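Local coordinates for protein glycosyl hydrolase, family 38 (Enterococcus faecalis, PDB 5KBP) that probably hydrolyses alpha-mannosidic linkages in glycans, as a metal-dependent retaining glycosidase of family 38, at residues T411-Q415 and P828-T832; N849-I855 and P886-E891. One frame throughout, in Å; residues are numbered along the deposited sequence.

In the fold
Following the chain from its N terminus, the loop 411-415 comes first, between strands 404-410 and 416-430. Contact 1 brings this loop against strand 829-836, closing a strand-rich excursion of 412 residues that carries the large beta-sheets of the C-terminal half. Contact 2 follows in series: 849-855, which starts on the last residue of strand 843-849, meets 886-891, just before strand 892-897, and the 30 residues between them include strands 860-861 and 864-870 of the same antiparallel sheet. Their centres lie about 15 Å apart, and the two contacts touch, with a probable backbone hydrogen bond from L850 N to P828 O and I829 packed on I855, so P828 and edge strand 829-836 link them.

Contact 1: T411-Q415 and P828-T832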
loop_
_atom_site.group_PDB
_atom_site.type_symbol
_atom_site.label_atom_id
_atom_site.label_comp_id
_atom_site.label_asym_id
_atom_site.label_seq_id
_atom_site.Cartn_x
_atom_site.Cartn_y
_atom_site.Cartn_z
ATOM N N THR A 411 -30.413 0.713 -4.622
ATOM C CA THR A 411 -29.735 1.723 -3.816
ATOM C C THR A 411 -29.475 3.008 -4.596
ATOM O O THR A 411 -28.538 3.748 -4.277
ATOM C CB THR A 411 -28.426 1.162 -3.260
ATOM O OG1 THR A 411 -27.618 0.672 -4.339
ATOM C CG2 THR A 411 -28.712 0.025 -2.296
ATOM N N SER A 412 -30.288 3.289 -5.612
ATOM C CA SER A 412 -30.160 4.498 -6.409
ATOM C C SER A 412 -31.480 5.257 -6.392
ATOM O O SER A 412 -32.497 4.774 -5.886
ATOM C CB SER A 412 -29.747 4.182 -7.855
ATOM O OG SER A 412 -30.844 3.698 -8.613
ATOM N N GLY A 413 -31.453 6.464 -6.951
ATOM C CA GLY A 413 -32.630 7.308 -6.977
ATOM C C GLY A 413 -33.364 7.298 -8.302
ATOM O O GLY A 413 -34.191 8.177 -8.563
ATOM N N TYR A 414 -33.080 6.308 -9.142
ATOM C CA TYR A 414 -33.681 6.209 -10.463
ATOM C C TYR A 414 -34.441 4.898 -10.601
ATOM O O TYR A 414 -34.129 3.906 -9.934
ATOM C CB TYR A 414 -32.620 6.297 -11.563
ATOM C CG TYR A 414 -31.549 7.326 -11.297
ATOM C CD1 TYR A 414 -31.777 8.672 -11.541
ATOM C CD2 TYR A 414 -30.309 6.950 -10.797
ATOM C CE1 TYR A 414 -30.799 9.618 -11.298
ATOM C CE2 TYR A 414 -29.325 7.890 -10.549
ATOM C CZ TYR A 414 -29.575 9.223 -10.802
ATOM O OH TYR A 414 -28.600 10.164 -10.559
ATOM N N GLN A 415 -35.447 4.904 -11.471
ATOM C CA GLN A 415 -36.096 3.662 -11.867
ATOM C C GLN A 415 -35.085 2.783 -12.586
ATOM O O GLN A 415 -34.574 3.154 -13.648
ATOM C CB GLN A 415 -37.290 3.953 -12.772
ATOM C CG GLN A 415 -38.274 4.954 -12.197
ATOM C CD GLN A 415 -39.628 4.342 -11.912
ATOM O OE1 GLN A 415 -40.179 3.613 -12.738
ATOM N NE2 GLN A 415 -40.172 4.631 -10.737
ATOM N N PRO A 828 -35.978 15.575 -14.483
ATOM C CA PRO A 828 -34.556 15.648 -14.882
ATOM C C PRO A 828 -33.643 16.010 -13.716
ATOM O O PRO A 828 -33.080 17.108 -13.621
ATOM C CB PRO A 828 -34.580 16.725 -15.969
ATOM C CG PRO A 828 -35.679 17.644 -15.537
ATOM C CD PRO A 828 -36.732 16.772 -14.898
ATOM N N ILE A 829 -33.472 15.058 -12.801
ATOM C CA ILE A 829 -32.711 15.266 -11.575
ATOM C C ILE A 829 -31.693 14.146 -11.429
ATOM O O ILE A 829 -31.980 12.984 -11.733
ATOM C CB ILE A 829 -33.637 15.319 -10.341
ATOM C CG1 ILE A 829 -34.701 16.402 -10.515
ATOM C CG2 ILE A 829 -32.836 15.565 -9.074
ATOM C CD1 ILE A 829 -35.750 16.408 -9.431
ATOM N N GLY A 830 -30.493 14.504 -10.967
ATOM C CA GLY A 830 -29.488 13.528 -10.589
ATOM C C GLY A 830 -29.401 13.434 -9.081
ATOM O O GLY A 830 -29.280 14.448 -8.387
ATOM N N TRP A 831 -29.476 12.206 -8.574
ATOM C CA TRP A 831 -29.449 11.929 -7.144
ATOM C C TRP A 831 -28.097 11.327 -6.791
ATOM O O TRP A 831 -27.706 10.301 -7.359
ATOM C CB TRP A 831 -30.592 10.993 -6.752
ATOM C CG TRP A 831 -31.931 11.520 -7.165
ATOM C CD1 TRP A 831 -32.607 11.235 -8.315
ATOM C CD2 TRP A 831 -32.751 12.440 -6.435
ATOM N NE1 TRP A 831 -33.800 11.914 -8.343
ATOM C CE2 TRP A 831 -33.913 12.662 -7.200
ATOM C CE3 TRP A 831 -32.618 13.095 -5.206
ATOM C CZ2 TRP A 831 -34.934 13.510 -6.779
ATOM C CZ3 TRP A 831 -33.633 13.937 -4.789
ATOM C CH2 TRP A 831 -34.776 14.136 -5.573
ATOM N N THR A 832 -27.389 11.960 -5.853
ATOM C CA THR A 832 -25.992 11.642 -5.599
ATOM C C THR A 832 -25.684 11.158 -4.189
ATOM O O THR A 832 -24.633 10.538 -3.996
ATOM C CB THR A 832 -25.103 12.863 -5.889
ATOM O OG1 THR A 832 -25.495 13.953 -5.048
ATOM C CG2 THR A 832 -25.229 13.281 -7.345
HETATM O O HOH W 1 -28.543 7.408 -6.879
#
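W831 and Y414 account for most of this buried contact, with G413 giving W831 room. W831 sits on strand 829-836 with its CB pointing toward the loop, and its indole turns an edge to the face of the Y414 ring in an offset edge-to-face pair: the Y414 ring and the five-membered ring of W831 have centroids 5.7 Å apart and planes at 60°, and Y414 CE1 comes 3.8 Å from W831 CD1. Tryptophan suits this place because its broad indole can meet Y414 while also packing with H824 and W895. Tyrosine suits its own because the ring carries a polar end into the strand, where W831 N donates to Y414 OH at 3.0 Å. The hydroxyl end and the ring edge lie along the strand backbone: Y414 OH is 3.5 Å from G830 CA, and Y414 CE1 3.6 Å from I829 O. The partner is an outermost strand of the antiparallel sheet in the C-terminal beta-sandwich domain of this GH38 enzyme. At G413 a CB would point at the strand and fall 2.8 Å from W831 CB, so only glycine lets the backbones come so close, 5.6 Å between G413 CA and W831 CA; G413 O lies 3.5 Å from W831 CD1. The water then bridges them, accepting from G413 N at 3.1 Å and donating to W831 O at 3.0 Å. Y414 also packs on helix 789-799.

Contact 2: N849-I855 and P886-E891; sequences NLTAQNI and PLRPFE. With SO4 (sulfate ion), chain I.
Two hydrogen bonds make I855 and L887 a single antiparallel bridge of the hydrogen-bonded type: L887 N donates to I855 O at 2.7 Å and I855 N to L887 O at 3.1 Å, with CA atoms 5.3 Å apart. At the other end N849 N donates to E891 O at 3.1 Å. Between these ties two loops of the C-terminal beta-sandwich domain face each other, one folded by Asx and ST turns, the other by a type II beta turn from R888 to E891. The other nearest CA pairs are N849-F890 (4.8 Å), A852-P889 (4.4 Å) and N854-R888 (4.7 Å).

N849, chi1 t, suits its place because its amide works at both ends. OD1 accepts from T851 N at 2.8 Å (the Asx turn); ND2 donates to Q853 O at 2.8 Å and across to R888 O at 3.3 Å. T851 OG1, chi1 p, accepts from Q853 N at 3.3 Å (the ST turn). In the facing turn E891 N donates to R888 O at 3.1 Å; proline's fixed phi suits P889 (-58/127) at the second position, while F890 (60/26) takes the third, where glycine or asparagine is commoner. F890 N donates weakly to T851 O at 3.4 Å.

A sulfate, probably from the crystallisation liquor, accepts at O4 from A852 N (3.0 Å) and at O3 and O2 from the long-reaching Q853 NE2 (3.1 and 3.0 Å).

In the packing, L887 CD2 (chi1 t, chi2 p) lies 3.6 Å from N849 CB. The F890 ring, chi1 m, carries T851 O over one face, and its CE2 lies 3.6 Å from A852 CB.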
loop_
_atom_site.group_PDB
_atom_site.type_symbol
_atom_site.label_atom_id
_atom_site.label_comp_id
_atom_site.label_asym_id
_atom_site.label_seq_id
_atom_site.Cartn_x
_atom_site.Cartn_y
_atom_site.Cartn_z
ATOM N N ASN A 849 -30.363 19.755 -9.993
ATOM C CA ASN A 849 -31.099 19.950 -11.233
ATOM C C ASN A 849 -30.171 19.756 -12.425
ATOM O O ASN A 849 -29.052 20.281 -12.447
ATOM C CB ASN A 849 -31.718 21.348 -11.267
ATOM C CG ASN A 849 -32.766 21.505 -12.355
ATOM O OD1 ASN A 849 -32.826 20.719 -13.303
ATOM N ND2 ASN A 849 -33.596 22.532 -12.226
ATOM N N LEU A 850 -30.638 19.003 -13.417
ATOM C CA LEU A 850 -29.876 18.769 -14.634
ATOM C C LEU A 850 -30.122 19.825 -15.704
ATOM O O LEU A 850 -29.337 19.915 -16.653
ATOM C CB LEU A 850 -30.208 17.385 -15.205
ATOM C CG LEU A 850 -29.845 16.161 -14.361
ATOM C CD1 LEU A 850 -30.527 14.914 -14.903
ATOM C CD2 LEU A 850 -28.339 15.970 -14.330
ATOM N N THR A 851 -31.177 20.624 -15.574
ATOM C CA THR A 851 -31.591 21.566 -16.602
ATOM C C THR A 851 -31.411 23.002 -16.117
ATOM O O THR A 851 -31.035 23.260 -14.969
ATOM C CB THR A 851 -33.045 21.318 -17.007
ATOM O OG1 THR A 851 -33.920 21.838 -15.998
ATOM C CG2 THR A 851 -33.301 19.835 -17.159
ATOM N N ALA A 852 -31.695 23.942 -17.016
ATOM C CA ALA A 852 -31.644 25.366 -16.720
ATOM C C ALA A 852 -33.012 25.944 -16.384
ATOM O O ALA A 852 -33.162 27.169 -16.342
ATOM C CB ALA A 852 -31.032 26.128 -17.898
ATOM N N GLN A 853 -34.009 25.097 -16.143
ATOM C CA GLN A 853 -35.353 25.538 -15.807
ATOM C C GLN A 853 -35.688 25.183 -14.365
ATOM O O GLN A 853 -35.150 24.228 -13.798
ATOM C CB GLN A 853 -36.396 24.911 -16.739
ATOM C CG GLN A 853 -36.480 25.548 -18.115
ATOM C CD GLN A 853 -35.338 25.138 -19.021
ATOM O OE1 GLN A 853 -34.638 25.985 -19.576
ATOM N NE2 GLN A 853 -35.149 23.834 -19.182
ATOM N N ASN A 854 -36.583 25.972 -13.775
ATOM C CA ASN A 854 -37.139 25.639 -12.471
ATOM C C ASN A 854 -38.096 24.464 -12.619
ATOM O O ASN A 854 -39.090 24.552 -13.348
ATOM C CB ASN A 854 -37.859 26.848 -11.875
ATOM C CG ASN A 854 -36.924 28.009 -11.602
ATOM O OD1 ASN A 854 -36.346 28.112 -10.520
ATOM N ND2 ASN A 854 -36.773 28.891 -12.582
ATOM N N ILE A 855 -37.794 23.361 -11.941
ATOM C CA ILE A 855 -38.612 22.154 -12.036
ATOM C C ILE A 855 -39.177 21.831 -10.658
ATOM O O ILE A 855 -38.576 22.205 -9.640
ATOM C CB ILE A 855 -37.803 20.977 -12.603
ATOM C CG1 ILE A 855 -36.733 20.530 -11.606
ATOM C CG2 ILE A 855 -37.164 21.357 -13.931
ATOM C CD1 ILE A 855 -35.888 19.382 -12.099
ATOM N N PRO A 886 -39.756 25.051 -5.749
ATOM C CA PRO A 886 -39.244 24.426 -6.972
ATOM C C PRO A 886 -37.723 24.420 -7.003
ATOM O O PRO A 886 -37.061 25.309 -6.461
ATOM C CB PRO A 886 -39.825 25.300 -8.090
ATOM C CG PRO A 886 -40.126 26.611 -7.429
ATOM C CD PRO A 886 -40.543 26.263 -6.034
ATOM N N LEU A 887 -37.171 23.392 -7.641
ATOM C CA LEU A 887 -35.725 23.272 -7.767
ATOM C C LEU A 887 -35.217 24.285 -8.785
ATOM O O LEU A 887 -35.617 24.257 -9.954
ATOM C CB LEU A 887 -35.349 21.852 -8.178
ATOM C CG LEU A 887 -33.870 21.476 -8.083
ATOM C CD1 LEU A 887 -33.353 21.697 -6.671
ATOM C CD2 LEU A 887 -33.667 20.031 -8.507
ATOM N N ARG A 888 -34.346 25.185 -8.341
ATOM C CA ARG A 888 -33.836 26.229 -9.209
ATOM C C ARG A 888 -32.854 25.645 -10.226
ATOM O O ARG A 888 -32.307 24.559 -10.022
ATOM C CB ARG A 888 -33.173 27.323 -8.375
ATOM C CG ARG A 888 -34.149 28.068 -7.477
ATOM C CD ARG A 888 -33.500 29.265 -6.806
ATOM N NE ARG A 888 -32.462 28.872 -5.860
ATOM C CZ ARG A 888 -32.691 28.564 -4.587
ATOM N NH1 ARG A 888 -31.686 28.218 -3.795
ATOM N NH2 ARG A 888 -33.926 28.599 -4.107
ATOM N N PRO A 889 -32.637 26.341 -11.343
ATOM C CA PRO A 889 -31.715 25.828 -12.367
ATOM C C PRO A 889 -30.316 25.594 -11.813
ATOM O O PRO A 889 -29.712 26.479 -11.203
ATOM C CB PRO A 889 -31.719 26.931 -13.435
ATOM C CG PRO A 889 -32.368 28.121 -12.788
ATOM C CD PRO A 889 -33.326 27.559 -11.797
ATOM N N PHE A 890 -29.810 24.377 -12.032
ATOM C CA PHE A 890 -28.467 23.975 -11.614
ATOM C C PHE A 890 -28.285 24.079 -10.103
ATOM O O PHE A 890 -27.164 24.241 -9.611
ATOM C CB PHE A 890 -27.390 24.787 -12.339
ATOM C CG PHE A 890 -27.511 24.757 -13.836
ATOM C CD1 PHE A 890 -27.166 23.621 -14.549
ATOM C CD2 PHE A 890 -27.960 25.868 -14.532
ATOM C CE1 PHE A 890 -27.273 23.590 -15.928
ATOM C CE2 PHE A 890 -28.068 25.844 -15.910
ATOM C CZ PHE A 890 -27.724 24.703 -16.609
ATOM N N GLU A 891 -29.378 23.984 -9.350
ATOM C CA GLU A 891 -29.292 24.041 -7.900
ATOM C C GLU A 891 -28.867 22.691 -7.339
ATOM O O GLU A 891 -29.323 21.641 -7.798
ATOM C CB GLU A 891 -30.633 24.451 -7.291
ATOM C CG GLU A 891 -30.565 24.715 -5.794
ATOM C CD GLU A 891 -31.929 24.722 -5.133
ATOM O OE1 GLU A 891 -32.079 24.066 -4.082
ATOM O OE2 GLU A 891 -32.848 25.378 -5.665
HETATM S S SO4 I . -32.223 23.175 -21.002
HETATM O O1 SO4 I . -31.535 22.741 -22.213
HETATM O O2 SO4 I . -33.118 22.117 -20.540
HETATM O O3 SO4 I . -33.002 24.375 -21.294
HETATM O O4 SO4 I . -31.243 23.473 -19.962
#